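CRISPR system CMR subunit Cmr7 1 (Sulfolobus solfataricus, PDB 2X5Q) belongs to the Cmr7 family and is a subunit, possibly dimeric, of the crRNA-containing CMR ribonucleoprotein complex in archaeal CRISPR defence against mobile genetic elements. Local coordinates at residues Trp8-Ile16 / Ile36-Gln47. Residues are numbered along the deposited sequence; the frame is centred on the assembly and turned at random.
Sequences WEEQVFLPI and IEYNQNGQHVSQ
Gln11 presents both ends of its amide to the backbone of 43-45. Its NE2 donates to Gln43 O at 2.8 Å, lying in that carbonyl's plane, while its OE1 accepts Val45 N at 3.0 Å from above the amide plane. Gln11 NE2 also donates to Glu9 O at 3.0 Å, in the plane of its own amide but above that of the Glu9 carbonyl, so three bonds fix the rotation of this buried group. A bend at chi2 turns the amide back beside its own chain, where Glu9 O can be reached. Glu9 extends its chain so that OE1 takes Gln43 N at 2.8 Å, 52° out of the carboxylate plane; Ser87 OG also hydrogen-bonds this oxygen. The Gln43 side chain crosses back over Glu9, CG against CG, with amide and carboxylate planes steeply inclined. Farther out, Val45 CG2 sits over one face of Trp8, 3.7 Å from the six-membered ring centroid and 12° off its normal, a CH-pi contact; the indole NE1 bonds to His115 O. At the other end, Ile36 CD1 meets Val12 CG2 at 3.5 Å. This apolar contact packs inner strands of two sheets together, 11-15 lying between 80-86 and 117-123, and 35-38 between 27-29 and 88-92. The axes of strand segments 11-15 and 36-38 come within 8.6 Å, their directions 124° apart, and the polar bonding here comes from side chains gripping the loop backbone rather than from strand pairing.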
loop_
_atom_site.group_PDB
_atom_site.type_symbol
_atom_site.label_atom_id
_atom_site.label_comp_id
_atom_site.label_asym_id
_atom_site.label_seq_id
_atom_site.Cartn_x
_atom_site.Cartn_y
_atom_site.Cartn_z
ATOM N N TRP A 8 14.777 15.458 -10.882
ATOM C CA TRP A 8 15.479 14.345 -10.183
ATOM C C TRP A 8 15.801 13.217 -11.160
ATOM O O TRP A 8 14.948 12.811 -11.964
ATOM C CB TRP A 8 14.618 13.786 -9.043
ATOM C CG TRP A 8 14.620 14.621 -7.808
ATOM C CD1 TRP A 8 13.593 15.395 -7.339
ATOM C CD2 TRP A 8 15.694 14.764 -6.863
ATOM N NE1 TRP A 8 13.963 16.017 -6.167
ATOM C CE2 TRP A 8 15.245 15.645 -5.850
ATOM C CE3 TRP A 8 16.993 14.245 -6.779
ATOM C CZ2 TRP A 8 16.052 16.022 -4.769
ATOM C CZ3 TRP A 8 17.789 14.611 -5.698
ATOM C CH2 TRP A 8 17.317 15.494 -4.712
ATOM N N GLU A 9 17.026 12.719 -11.089
ATOM C CA GLU A 9 17.371 11.444 -11.705
ATOM C C GLU A 9 16.462 10.344 -11.146
ATOM O O GLU A 9 15.998 10.442 -10.006
ATOM C CB GLU A 9 18.832 11.104 -11.427
ATOM C CG GLU A 9 19.791 12.029 -12.155
ATOM C CD GLU A 9 21.262 11.809 -11.822
ATOM O OE1 GLU A 9 21.579 11.079 -10.857
ATOM O OE2 GLU A 9 22.106 12.382 -12.557
ATOM N N GLU A 10 16.207 9.305 -11.940
ATOM C CA GLU A 10 15.436 8.161 -11.457
ATOM C C GLU A 10 16.108 7.558 -10.221
ATOM O O GLU A 10 17.338 7.426 -10.171
ATOM C CB GLU A 10 15.257 7.089 -12.547
ATOM C CG GLU A 10 14.248 7.487 -13.647
ATOM C CD GLU A 10 13.763 6.310 -14.506
ATOM O OE1 GLU A 10 12.995 6.561 -15.459
ATOM O OE2 GLU A 10 14.126 5.141 -14.228
ATOM N N GLN A 11 15.300 7.203 -9.228
ATOM C CA GLN A 11 15.811 6.665 -7.964
ATOM C C GLN A 11 15.445 5.198 -7.771
ATOM O O GLN A 11 14.578 4.674 -8.452
ATOM C CB GLN A 11 15.276 7.486 -6.790
ATOM C CG GLN A 11 15.488 9.009 -6.981
ATOM C CD GLN A 11 16.881 9.468 -6.580
ATOM O OE1 GLN A 11 17.318 9.229 -5.463
ATOM N NE2 GLN A 11 17.572 10.164 -7.486
ATOM N N VAL A 12 16.141 4.549 -6.843
ATOM C CA VAL A 12 15.806 3.202 -6.407
ATOM C C VAL A 12 15.661 3.238 -4.885
ATOM O O VAL A 12 16.425 3.905 -4.211
ATOM C CB VAL A 12 16.871 2.151 -6.843
ATOM C CG1 VAL A 12 18.239 2.465 -6.255
ATOM C CG2 VAL A 12 16.443 0.739 -6.449
ATOM N N PHE A 13 14.644 2.564 -4.369
ATOM C CA PHE A 13 14.474 2.371 -2.915
ATOM C C PHE A 13 15.391 1.287 -2.434
ATOM O O PHE A 13 15.274 0.118 -2.850
ATOM C CB PHE A 13 13.018 2.003 -2.604
ATOM C CG PHE A 13 12.710 1.800 -1.135
ATOM C CD1 PHE A 13 12.658 2.884 -0.259
ATOM C CD2 PHE A 13 12.424 0.533 -0.636
ATOM C CE1 PHE A 13 12.331 2.696 1.091
ATOM C CE2 PHE A 13 12.091 0.334 0.733
ATOM C CZ PHE A 13 12.043 1.405 1.575
ATOM N N LEU A 14 16.297 1.664 -1.539
ATOM C CA LEU A 14 17.215 0.715 -0.927
ATOM C C LEU A 14 16.679 0.447 0.471
ATOM O O LEU A 14 16.800 1.307 1.346
ATOM C CB LEU A 14 18.629 1.316 -0.904
ATOM C CG LEU A 14 19.852 0.530 -0.433
ATOM C CD1 LEU A 14 21.121 1.298 -0.808
ATOM C CD2 LEU A 14 19.852 0.260 1.040
ATOM N N PRO A 15 16.051 -0.727 0.683
ATOM C CA PRO A 15 15.660 -1.098 2.046
ATOM C C PRO A 15 16.863 -1.243 2.960
ATOM O O PRO A 15 17.853 -1.887 2.582
ATOM C CB PRO A 15 14.967 -2.469 1.880
ATOM C CG PRO A 15 14.665 -2.601 0.442
ATOM C CD PRO A 15 15.686 -1.765 -0.293
ATOM N N ILE A 16 16.791 -0.655 4.151
ATOM C CA ILE A 16 17.852 -0.828 5.140
ATOM C C ILE A 16 17.420 -1.901 6.151
ATOM O O ILE A 16 16.562 -1.650 7.015
ATOM C CB ILE A 16 18.171 0.507 5.834
ATOM C CG1 ILE A 16 18.535 1.573 4.791
ATOM C CG2 ILE A 16 19.303 0.354 6.867
ATOM C CD1 ILE A 16 19.795 1.281 4.012
ATOM N N ILE A 36 20.944 -4.129 -6.118
ATOM C CA ILE A 36 20.778 -2.749 -6.546
ATOM C C ILE A 36 22.149 -2.177 -6.925
ATOM O O ILE A 36 23.153 -2.499 -6.303
ATOM C CB ILE A 36 20.109 -1.944 -5.409
ATOM C CG1 ILE A 36 18.613 -2.275 -5.378
ATOM C CG2 ILE A 36 20.332 -0.432 -5.559
ATOM C CD1 ILE A 36 17.849 -1.596 -4.249
ATOM N N GLU A 37 22.188 -1.390 -7.991
ATOM C CA GLU A 37 23.370 -0.637 -8.376
ATOM C C GLU A 37 23.065 0.823 -8.094
ATOM O O GLU A 37 21.929 1.254 -8.231
ATOM C CB GLU A 37 23.655 -0.831 -9.862
ATOM C CG GLU A 37 24.951 -0.201 -10.343
ATOM C CD GLU A 37 25.139 -0.281 -11.851
ATOM O OE1 GLU A 37 24.258 0.187 -12.604
ATOM O OE2 GLU A 37 26.197 -0.783 -12.279
ATOM N N TYR A 38 24.057 1.584 -7.675
ATOM C CA TYR A 38 23.865 3.020 -7.511
ATOM C C TYR A 38 24.879 3.771 -8.365
ATOM O O TYR A 38 25.959 3.259 -8.714
ATOM C CB TYR A 38 23.946 3.428 -6.048
ATOM C CG TYR A 38 25.299 3.184 -5.468
ATOM C CD1 TYR A 38 26.293 4.146 -5.579
ATOM C CD2 TYR A 38 25.609 1.972 -4.841
ATOM C CE1 TYR A 38 27.544 3.926 -5.083
ATOM C CE2 TYR A 38 26.884 1.739 -4.343
ATOM C CZ TYR A 38 27.840 2.726 -4.469
ATOM O OH TYR A 38 29.101 2.544 -3.995
ATOM N N ASN A 39 24.500 4.984 -8.729
ATOM C CA ASN A 39 25.345 5.816 -9.555
ATOM C C ASN A 39 26.229 6.625 -8.609
ATOM O O ASN A 39 25.731 7.436 -7.827
ATOM C CB ASN A 39 24.476 6.693 -10.453
ATOM C CG ASN A 39 23.576 5.867 -11.394
ATOM O OD1 ASN A 39 24.046 4.953 -12.080
ATOM N ND2 ASN A 39 22.284 6.208 -11.444
ATOM N N GLN A 40 27.535 6.362 -8.648
ATOM C CA GLN A 40 28.478 6.998 -7.725
ATOM C C GLN A 40 28.434 8.527 -7.844
ATOM O O GLN A 40 28.617 9.232 -6.863
ATOM C CB GLN A 40 29.917 6.486 -7.948
ATOM C CG GLN A 40 30.892 6.830 -6.822
ATOM C CD GLN A 40 30.472 6.269 -5.466
ATOM O OE1 GLN A 40 30.478 5.053 -5.258
ATOM N NE2 GLN A 40 30.119 7.154 -4.531
ATOM N N ASN A 41 28.187 9.036 -9.048
ATOM C CA ASN A 41 28.061 10.471 -9.251
ATOM C C ASN A 41 26.629 10.909 -9.534
ATOM O O ASN A 41 26.422 11.981 -10.093
ATOM C CB ASN A 41 28.987 10.918 -10.388
ATOM C CG ASN A 41 30.434 10.548 -10.133
ATOM O OD1 ASN A 41 31.066 9.878 -10.943
ATOM N ND2 ASN A 41 30.957 10.969 -8.996
ATOM N N GLY A 42 25.646 10.100 -9.143
ATOM C CA GLY A 42 24.244 10.463 -9.337
ATOM C C GLY A 42 23.754 11.369 -8.225
ATOM O O GLY A 42 24.410 11.482 -7.186
ATOM N N GLN A 43 22.611 12.023 -8.444
ATOM C CA GLN A 43 22.002 12.900 -7.442
ATOM C C GLN A 43 20.991 12.074 -6.663
ATOM O O GLN A 43 20.014 11.595 -7.218
ATOM C CB GLN A 43 21.365 14.170 -8.062
ATOM C CG GLN A 43 20.143 13.977 -8.999
ATOM C CD GLN A 43 19.765 15.251 -9.786
ATOM O OE1 GLN A 43 19.911 15.313 -11.020
ATOM N NE2 GLN A 43 19.295 16.272 -9.070
ATOM N N HIS A 44 21.265 11.885 -5.376
ATOM C CA HIS A 44 20.445 11.033 -4.514
ATOM C C HIS A 44 19.447 11.887 -3.737
ATOM O O HIS A 44 19.797 12.952 -3.229
ATOM C CB HIS A 44 21.340 10.283 -3.528
ATOM C CG HIS A 44 22.525 9.620 -4.167
ATOM N ND1 HIS A 44 22.408 8.741 -5.222
ATOM C CD2 HIS A 44 23.850 9.696 -3.885
ATOM C CE1 HIS A 44 23.607 8.307 -5.570
ATOM N NE2 HIS A 44 24.501 8.865 -4.769
ATOM N N VAL A 45 18.210 11.404 -3.631
ATOM C CA VAL A 45 17.179 12.072 -2.846
ATOM C C VAL A 45 17.524 12.031 -1.368
ATOM O O VAL A 45 17.488 13.066 -0.687
ATOM C CB VAL A 45 15.798 11.444 -3.113
ATOM C CG1 VAL A 45 14.808 11.766 -1.999
ATOM C CG2 VAL A 45 15.273 11.883 -4.511
ATOM N N SER A 46 17.849 10.837 -0.862
ATOM C CA SER A 46 18.368 10.698 0.496
ATOM C C SER A 46 19.774 11.275 0.562
ATOM O O SER A 46 20.586 11.073 -0.347
ATOM C CB SER A 46 18.363 9.247 0.946
ATOM O OG SER A 46 17.053 8.711 0.923
ATOM N N GLN A 47 20.053 12.000 1.644
ATOM C CA GLN A 47 21.261 12.814 1.752
ATOM C C GLN A 47 21.897 12.682 3.131
ATOM O O GLN A 47 21.198 12.520 4.127
ATOM C CB GLN A 47 20.922 14.292 1.473
ATOM C CG GLN A 47 20.572 14.591 -0.007
ATOM C CD GLN A 47 19.724 15.848 -0.194
ATOM O OE1 GLN A 47 20.044 16.911 0.361
ATOM N NE2 GLN A 47 18.643 15.740 -0.984
#